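Local atomic coordinates of inner kinetochore subunit cnp3 (Schizosaccharomyces pombe, PDB entry 6O2D), a protein that works in the inner kinetochore, which assembles on centromeric DNA and links chromosomes to spindle microtubules, and is represented here by its C-terminal cupin domain. Residues K14-C19 with E34-Y39; K55-F60 with A68-M73; M89-L94 with V133-T138. All blocks are in the same frame, centred on the assembly; numbering follows the deposited sequence.

Contact 1 (K14-C19 with E34-Y39); sequences KDEINC and ERVVGY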
# COMPACT_ATOMS: atom_id res chain seq x y z
N LYS B 14 5.70 11.38 16.72
CA LYS B 14 4.47 12.12 16.50
C LYS B 14 3.37 11.24 15.93
O LYS B 14 3.61 10.26 15.21
CB LYS B 14 4.74 13.30 15.57
CG LYS B 14 5.48 14.47 16.22
CD LYS B 14 5.78 15.57 15.20
CE LYS B 14 7.08 16.30 15.51
NZ LYS B 14 6.84 17.76 15.70
N ASP B 15 2.13 11.59 16.27
CA ASP B 15 0.97 10.82 15.83
C ASP B 15 0.59 11.17 14.40
O ASP B 15 0.21 10.28 13.63
CB ASP B 15 -0.22 11.07 16.77
CG ASP B 15 -0.07 10.34 18.10
OD1 ASP B 15 0.92 9.59 18.28
OD2 ASP B 15 -0.94 10.53 18.98
N GLU B 16 0.64 12.45 14.05
CA GLU B 16 0.51 12.92 12.67
C GLU B 16 1.76 13.71 12.29
O GLU B 16 2.34 14.40 13.14
CB GLU B 16 -0.73 13.80 12.48
CG GLU B 16 -2.03 13.05 12.34
CD GLU B 16 -3.19 13.98 12.04
OE1 GLU B 16 -4.35 13.59 12.29
OE2 GLU B 16 -2.94 15.10 11.54
N ILE B 17 2.17 13.59 11.03
CA ILE B 17 3.36 14.28 10.53
C ILE B 17 2.94 15.21 9.41
O ILE B 17 2.53 14.75 8.34
CB ILE B 17 4.43 13.30 10.02
CG1 ILE B 17 4.55 12.10 10.95
CG2 ILE B 17 5.76 14.03 9.83
CD1 ILE B 17 5.07 12.44 12.30
N ASN B 18 3.04 16.51 9.64
CA ASN B 18 2.88 17.47 8.56
C ASN B 18 4.26 17.80 8.03
O ASN B 18 5.24 17.85 8.77
CB ASN B 18 2.16 18.73 9.02
CG ASN B 18 1.55 19.50 7.86
OD1 ASN B 18 1.95 20.64 7.57
ND2 ASN B 18 0.59 18.89 7.18
N CYS B 19 4.33 18.05 6.73
CA CYS B 19 5.63 18.24 6.11
C CYS B 19 5.44 19.02 4.82
O CYS B 19 4.41 18.90 4.15
CB CYS B 19 6.29 16.88 5.84
SG CYS B 19 7.71 16.86 4.71
N GLU B 34 2.27 22.12 2.05
CA GLU B 34 2.22 21.34 3.27
C GLU B 34 1.20 20.23 3.08
O GLU B 34 0.07 20.49 2.66
CB GLU B 34 1.87 22.22 4.47
CG GLU B 34 3.05 23.01 5.02
CD GLU B 34 2.61 24.26 5.74
OE1 GLU B 34 2.90 25.38 5.25
OE2 GLU B 34 1.97 24.13 6.80
N ARG B 35 1.59 19.00 3.39
CA ARG B 35 0.69 17.87 3.31
C ARG B 35 1.03 16.87 4.41
O ARG B 35 2.20 16.69 4.77
CB ARG B 35 0.80 17.22 1.91
CG ARG B 35 0.11 15.88 1.73
CD ARG B 35 0.34 15.35 0.31
NE ARG B 35 -0.42 14.13 0.06
CZ ARG B 35 -0.46 13.49 -1.10
NH1 ARG B 35 0.21 13.95 -2.16
NH2 ARG B 35 -1.18 12.38 -1.22
N VAL B 36 -0.01 16.22 4.94
CA VAL B 36 0.17 15.22 5.99
C VAL B 36 0.72 13.95 5.35
O VAL B 36 0.02 13.28 4.59
CB VAL B 36 -1.15 14.96 6.73
CG1 VAL B 36 -0.91 14.07 7.94
CG2 VAL B 36 -1.75 16.27 7.18
N VAL B 37 1.97 13.61 5.66
CA VAL B 37 2.66 12.49 5.02
C VAL B 37 2.88 11.34 5.98
O VAL B 37 3.58 10.38 5.63
CB VAL B 37 3.99 12.93 4.38
CG1 VAL B 37 3.77 14.12 3.44
CG2 VAL B 37 5.05 13.23 5.45
N GLY B 38 2.32 11.40 7.19
CA GLY B 38 2.49 10.30 8.13
C GLY B 38 1.48 10.22 9.25
O GLY B 38 1.05 11.26 9.77
N TYR B 39 1.09 9.01 9.63
CA TYR B 39 0.16 8.78 10.73
C TYR B 39 0.61 7.57 11.53
O TYR B 39 1.12 6.59 10.97
CB TYR B 39 -1.28 8.49 10.27
CG TYR B 39 -1.99 9.59 9.52
CD1 TYR B 39 -1.80 9.78 8.16
CD2 TYR B 39 -2.91 10.41 10.17
CE1 TYR B 39 -2.47 10.77 7.47
CE2 TYR B 39 -3.59 11.41 9.49
CZ TYR B 39 -3.36 11.58 8.13
OH TYR B 39 -4.03 12.56 7.43

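Contact 2 (K55-F60 with A68-M73); sequences KFASLF and AGVVEM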
# COMPACT_ATOMS: atom_id res chain seq x y z
N LYS B 55 -14.64 -0.32 10.74
CA LYS B 55 -14.09 1.01 10.97
C LYS B 55 -13.21 1.37 9.79
O LYS B 55 -12.65 0.49 9.13
CB LYS B 55 -13.30 0.99 12.29
CG LYS B 55 -14.06 0.25 13.53
CD LYS B 55 -14.18 1.01 14.77
CE LYS B 55 -13.64 -0.03 15.74
NZ LYS B 55 -12.98 0.28 17.02
N PHE B 56 -13.13 2.65 9.50
CA PHE B 56 -12.12 3.01 8.54
C PHE B 56 -11.86 4.50 8.64
O PHE B 56 -12.65 5.28 9.18
CB PHE B 56 -12.48 2.55 7.12
CG PHE B 56 -13.14 3.58 6.30
CD1 PHE B 56 -14.37 4.06 6.66
CD2 PHE B 56 -12.55 4.05 5.13
CE1 PHE B 56 -15.00 5.00 5.92
CE2 PHE B 56 -13.17 4.99 4.37
CZ PHE B 56 -14.40 5.47 4.77
N ALA B 57 -10.70 4.85 8.10
CA ALA B 57 -10.35 6.23 7.85
C ALA B 57 -9.41 6.22 6.66
O ALA B 57 -8.44 5.46 6.64
CB ALA B 57 -9.70 6.88 9.08
N SER B 58 -9.71 7.05 5.68
CA SER B 58 -8.81 7.27 4.56
C SER B 58 -7.75 8.28 5.00
O SER B 58 -8.08 9.37 5.47
CB SER B 58 -9.58 7.75 3.33
OG SER B 58 -9.76 9.15 3.33
N LEU B 59 -6.48 7.89 4.90
CA LEU B 59 -5.36 8.67 5.40
C LEU B 59 -4.62 9.44 4.31
O LEU B 59 -4.39 10.64 4.44
CB LEU B 59 -4.38 7.75 6.12
CG LEU B 59 -4.96 7.14 7.39
CD1 LEU B 59 -4.03 6.10 7.91
CD2 LEU B 59 -5.21 8.21 8.45
N PHE B 60 -4.22 8.75 3.24
CA PHE B 60 -3.49 9.33 2.13
C PHE B 60 -4.36 9.24 0.89
O PHE B 60 -4.85 8.16 0.54
CB PHE B 60 -2.18 8.58 1.89
CG PHE B 60 -1.32 8.46 3.11
CD1 PHE B 60 -0.87 9.59 3.77
CD2 PHE B 60 -0.95 7.21 3.58
CE1 PHE B 60 -0.07 9.48 4.89
CE2 PHE B 60 -0.14 7.09 4.70
CZ PHE B 60 0.30 8.23 5.36
N ALA B 68 -5.10 5.31 0.36
CA ALA B 68 -4.73 4.36 1.40
C ALA B 68 -5.31 4.78 2.75
O ALA B 68 -5.54 5.97 3.01
CB ALA B 68 -3.21 4.22 1.51
N GLY B 69 -5.53 3.79 3.61
CA GLY B 69 -6.12 4.06 4.90
C GLY B 69 -6.00 2.88 5.85
O GLY B 69 -5.22 1.96 5.63
N VAL B 70 -6.80 2.94 6.91
CA VAL B 70 -6.81 1.91 7.94
C VAL B 70 -8.25 1.48 8.20
O VAL B 70 -9.17 2.30 8.22
CB VAL B 70 -6.14 2.41 9.25
CG1 VAL B 70 -6.70 3.76 9.69
CG2 VAL B 70 -6.28 1.38 10.38
N VAL B 71 -8.42 0.16 8.35
CA VAL B 71 -9.68 -0.46 8.73
C VAL B 71 -9.41 -1.32 9.95
O VAL B 71 -8.37 -1.99 10.02
CB VAL B 71 -10.27 -1.32 7.58
CG1 VAL B 71 -11.38 -2.25 8.09
CG2 VAL B 71 -10.77 -0.45 6.44
N GLU B 72 -10.33 -1.28 10.92
CA GLU B 72 -10.34 -2.16 12.09
C GLU B 72 -11.64 -2.96 12.12
O GLU B 72 -12.69 -2.44 11.76
CB GLU B 72 -10.24 -1.40 13.42
CG GLU B 72 -10.22 -2.34 14.61
CD GLU B 72 -10.29 -1.64 15.90
OE1 GLU B 72 -9.54 -0.66 16.06
OE2 GLU B 72 -11.11 -2.05 16.75
N MSE B 73 -11.56 -4.20 12.58
CA MSE B 73 -12.76 -5.03 12.69
C MSE B 73 -12.90 -5.60 14.09
O MSE B 73 -12.02 -6.32 14.57
CB MSE B 73 -12.68 -6.13 11.65
CG MSE B 73 -12.89 -5.56 10.28
SE MSE B 73 -13.06 -6.89 8.92
CE MSE B 73 -11.21 -7.45 8.76

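Contact 3 (M89-L94 with V133-T138); sequences MSFCIL and VRLYYT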
# COMPACT_ATOMS: atom_id res chain seq x y z
N MSE B 89 -7.01 -4.00 -4.82
CA MSE B 89 -6.96 -3.82 -3.38
C MSE B 89 -5.70 -4.43 -2.81
O MSE B 89 -5.25 -5.47 -3.30
CB MSE B 89 -8.16 -4.45 -2.67
CG MSE B 89 -9.47 -4.39 -3.43
SE MSE B 89 -10.42 -2.74 -3.07
CE MSE B 89 -10.71 -2.92 -1.14
N SER B 90 -5.15 -3.79 -1.78
CA SER B 90 -4.07 -4.35 -0.98
C SER B 90 -4.45 -4.25 0.49
O SER B 90 -5.09 -3.28 0.91
CB SER B 90 -2.75 -3.61 -1.22
OG SER B 90 -1.64 -4.46 -1.03
N PHE B 91 -4.09 -5.27 1.26
CA PHE B 91 -4.34 -5.29 2.69
C PHE B 91 -3.09 -5.81 3.38
O PHE B 91 -2.53 -6.82 2.95
CB PHE B 91 -5.55 -6.16 3.04
CG PHE B 91 -6.84 -5.60 2.55
CD1 PHE B 91 -7.50 -4.61 3.25
CD2 PHE B 91 -7.40 -6.07 1.37
CE1 PHE B 91 -8.70 -4.10 2.79
CE2 PHE B 91 -8.59 -5.56 0.91
CZ PHE B 91 -9.24 -4.57 1.63
N CYS B 92 -2.67 -5.13 4.45
CA CYS B 92 -1.62 -5.62 5.33
C CYS B 92 -2.19 -5.73 6.74
O CYS B 92 -2.71 -4.75 7.28
CB CYS B 92 -0.39 -4.72 5.31
SG CYS B 92 0.95 -5.35 6.37
N ILE B 93 -2.06 -6.91 7.33
CA ILE B 93 -2.70 -7.23 8.60
C ILE B 93 -1.72 -6.89 9.71
O ILE B 93 -0.70 -7.57 9.87
CB ILE B 93 -3.14 -8.70 8.66
CG1 ILE B 93 -3.84 -9.06 7.36
CG2 ILE B 93 -4.02 -8.96 9.89
CD1 ILE B 93 -3.93 -10.52 7.12
N LEU B 94 -2.06 -5.88 10.50
CA LEU B 94 -1.19 -5.45 11.58
C LEU B 94 -1.46 -6.18 12.88
O LEU B 94 -0.53 -6.34 13.68
CB LEU B 94 -1.35 -3.94 11.80
CG LEU B 94 -1.07 -3.04 10.59
CD1 LEU B 94 -0.94 -1.61 11.04
CD2 LEU B 94 0.18 -3.48 9.84
N VAL B 133 -9.19 -6.70 14.76
CA VAL B 133 -8.22 -6.75 13.68
C VAL B 133 -8.08 -5.34 13.14
O VAL B 133 -9.07 -4.60 13.08
CB VAL B 133 -8.65 -7.73 12.57
CG1 VAL B 133 -7.73 -7.57 11.35
CG2 VAL B 133 -8.66 -9.16 13.10
N ARG B 134 -6.87 -4.97 12.76
CA ARG B 134 -6.59 -3.63 12.29
C ARG B 134 -5.79 -3.86 11.00
O ARG B 134 -4.83 -4.65 10.99
CB ARG B 134 -5.79 -2.82 13.33
CG ARG B 134 -5.05 -1.62 12.76
CD ARG B 134 -4.02 -0.95 13.71
NE ARG B 134 -4.41 -0.75 15.11
CZ ARG B 134 -5.36 0.08 15.54
NH1 ARG B 134 -6.11 0.75 14.67
NH2 ARG B 134 -5.60 0.19 16.84
N LEU B 135 -6.22 -3.21 9.90
CA LEU B 135 -5.57 -3.41 8.61
C LEU B 135 -5.14 -2.09 7.99
O LEU B 135 -5.85 -1.09 8.09
CB LEU B 135 -6.48 -4.11 7.61
CG LEU B 135 -7.27 -5.36 7.97
CD1 LEU B 135 -8.54 -5.44 7.11
CD2 LEU B 135 -6.38 -6.58 7.79
N TYR B 136 -4.01 -2.14 7.29
CA TYR B 136 -3.59 -1.06 6.40
C TYR B 136 -3.99 -1.42 4.97
O TYR B 136 -3.55 -2.45 4.45
CB TYR B 136 -2.07 -0.86 6.51
CG TYR B 136 -1.54 0.11 5.49
CD1 TYR B 136 -1.87 1.45 5.55
CD2 TYR B 136 -0.70 -0.32 4.46
CE1 TYR B 136 -1.38 2.35 4.63
CE2 TYR B 136 -0.21 0.58 3.53
CZ TYR B 136 -0.56 1.91 3.63
OH TYR B 136 -0.09 2.82 2.71
N TYR B 137 -4.81 -0.58 4.35
CA TYR B 137 -5.28 -0.87 3.00
C TYR B 137 -4.77 0.17 2.01
O TYR B 137 -4.55 1.34 2.35
CB TYR B 137 -6.82 -0.93 2.93
CG TYR B 137 -7.54 0.42 2.93
CD1 TYR B 137 -7.72 1.15 1.76
CD2 TYR B 137 -8.06 0.94 4.11
CE1 TYR B 137 -8.37 2.37 1.77
CE2 TYR B 137 -8.73 2.16 4.13
CZ TYR B 137 -8.87 2.88 2.96
OH TYR B 137 -9.53 4.09 2.97
N THR B 138 -4.59 -0.27 0.77
CA THR B 138 -4.36 0.61 -0.36
C THR B 138 -5.23 0.11 -1.51
O THR B 138 -5.40 -1.10 -1.68
CB THR B 138 -2.88 0.64 -0.79
OG1 THR B 138 -2.54 -0.58 -1.44
CG2 THR B 138 -1.96 0.81 0.43

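Contact 1 (K14-C19 with E34-Y39)
Backbone hydrogen bonds tie 14-19 to 34-39 as the two arms of an antiparallel hairpin, with a break in the regular pattern midway along. At Cys19 and Arg35 the chains exchange a pair of bonds: Arg35 N runs almost straight to Cys19 O (2.9 Å, 170° at the hydrogen), while Cys19 N meets Arg35 O at 3.2 Å from above the carbonyl plane. Further along, Ile17 O takes Val37 N at 3.0 Å, nearly along the axis of its C=O, but Ile17 N gives its hydrogen to Gly38 O (2.9 Å). Val37 and Gly38 thus both lie opposite Ile17, which makes a classic beta bulge. Because Gly38 has no side chain, CG1 of Ile17 can lie 3.9 Å from Gly38 CA.

Among the side chains, Glu16 and Tyr39 run alongside each other in the same direction. With Glu16 extended beyond CG, its CG comes 3.5 Å from Tyr39 CD2, and the carboxylate is tilted 61° to the ring. On this same face Asn18 reaches across Val36 at about a right angle, its ND2 3.5 Å from Val36 CG2. On the other face Cys19 CB lies 3.9 Å from CG2 of Val37.

The hairpin of strands 16-22 and 32-40 is a two-stranded sheet of its own, packed against strand 55-62 through Phe60. Gly38 and Tyr39 pair in an antiparallel ladder with a strand of the second subunit, which extends the sheet across the interface, and Ile17 and Val37 pack on Phe107 and Ile116 of that subunit. Within its own chain, Arg35 NH1 forms a salt bridge with Glu62 OE1.

Contact 2 (K55-F60 with A68-M73)
Lys55 and Glu72 lie side by side and point the same way, at the end of the pairing where 55-60 begins and 68-73 is nearly finished. Glu72 is stretched out, its CG anti to the backbone N (chi1 -179°), whereas Lys55 bends at chi2 and chi3. That bend carries NZ to Glu72 OE2, 3.0 Å away, in a salt bridge whose hydrogen bond is weak. The aliphatic part joins in too, with Lys55 CB 4.0 Å from Glu72 CB. Glu72 OE1 has a long, weak ion pair with Arg134 NH1. An alanine in place of the lysine would remove the ammonium and with it the salt bridge, and would probably leave the Glu72 carboxylate less firmly placed.

On the opposite face of the sheet, Phe56 and Val71 meet at their bases: Phe56 CB is 3.5 Å from Val71 CG2, while the ring leads away to touch Tyr137. Back on the face of Lys55 and Glu72, Leu59 crosses Val70 obliquely, CD1 against CG1 at 4.0 Å. Leu59 also turns back on its neighbour, its CB sitting over the centre of one face of the Phe60 ring, while Ala68 CB lies at that ring's edge, 4.3 Å from CD2.

Here the register shifts by one: Ala68 O accepts two hydrogen bonds, from Leu59 N (2.9 Å, in the carbonyl plane) and from Phe60 N (3.1 Å, from above it). Leu59 and Phe60 face Ala68 together, a classic beta bulge. The whole is a bulged antiparallel beta hairpin, with 55-62 outermost in the chain's five-stranded cupin sheet.

Contact 3 (M89-L94 with V133-T138)
Leu135 is the side chain to follow through this antiparallel pair. From CB, 3.8 Å from Cys92 O, the chain turns so that CG stands anti to its own carbonyl carbon, beside the backbone N. CG then splits two ways between residues of 89-94. CD2 lies alongside Ile93, 3.6 Å from CG1 and close to CA as well, the two side chains pointing the same way. CD1 goes in the other direction, toward Phe91, 4.1 Å from its CD1, the two side chains crossing obliquely. Atoms CD1 and CE1 of the Phe91 ring also meet Tyr137 CB, which is 3.7 Å from CE1, and the Phe91 ring in turn meets Phe115 of the next strand.

Regular backbone bonds keep this row in register. Cys92 and Tyr136 exchange two, Cys92 N to Tyr136 O at 2.8 Å and Tyr136 N to Cys92 O at 2.9 Å, both in the carbonyl planes. Leu94 N closes the ladder on Arg134 O at 3.1 Å.

Ser90, Cys92, Tyr136 and Thr138 lie on the other face, turned to the second subunit. There Tyr136 OH is hydrogen-bonded to Ser90 OG of the second subunit, and Tyr136 packs on Cys92 of that chain. One face carrying Phe91, Ile93, Leu135 and Tyr137, the other turned to a second subunit, is consistent with a cupin beta-sandwich that dimerises through a sheet.

Contacts 2 and 3 belong to one five-stranded sheet, their centres 8 Å apart, with strands 66-73 and 133-140 as neighbours. The seam between them carries probable backbone hydrogen bonds, Val71 O to Leu135 N at 2.5 Å and Met73 N to Val133 O at 2.6 Å. Contact 1 is a separate hairpin, centred about 16 Å from contact 2, which it meets along the Phe60 ring: CE1 of Phe60 is 3.7 Å from CD1 of Tyr39. Contact 1 does not touch contact 3; their nearest atoms are about 8 Å apart. All three contacts reach the second subunit, so hairpin and sheet together take part in the dimer of this cupin domain.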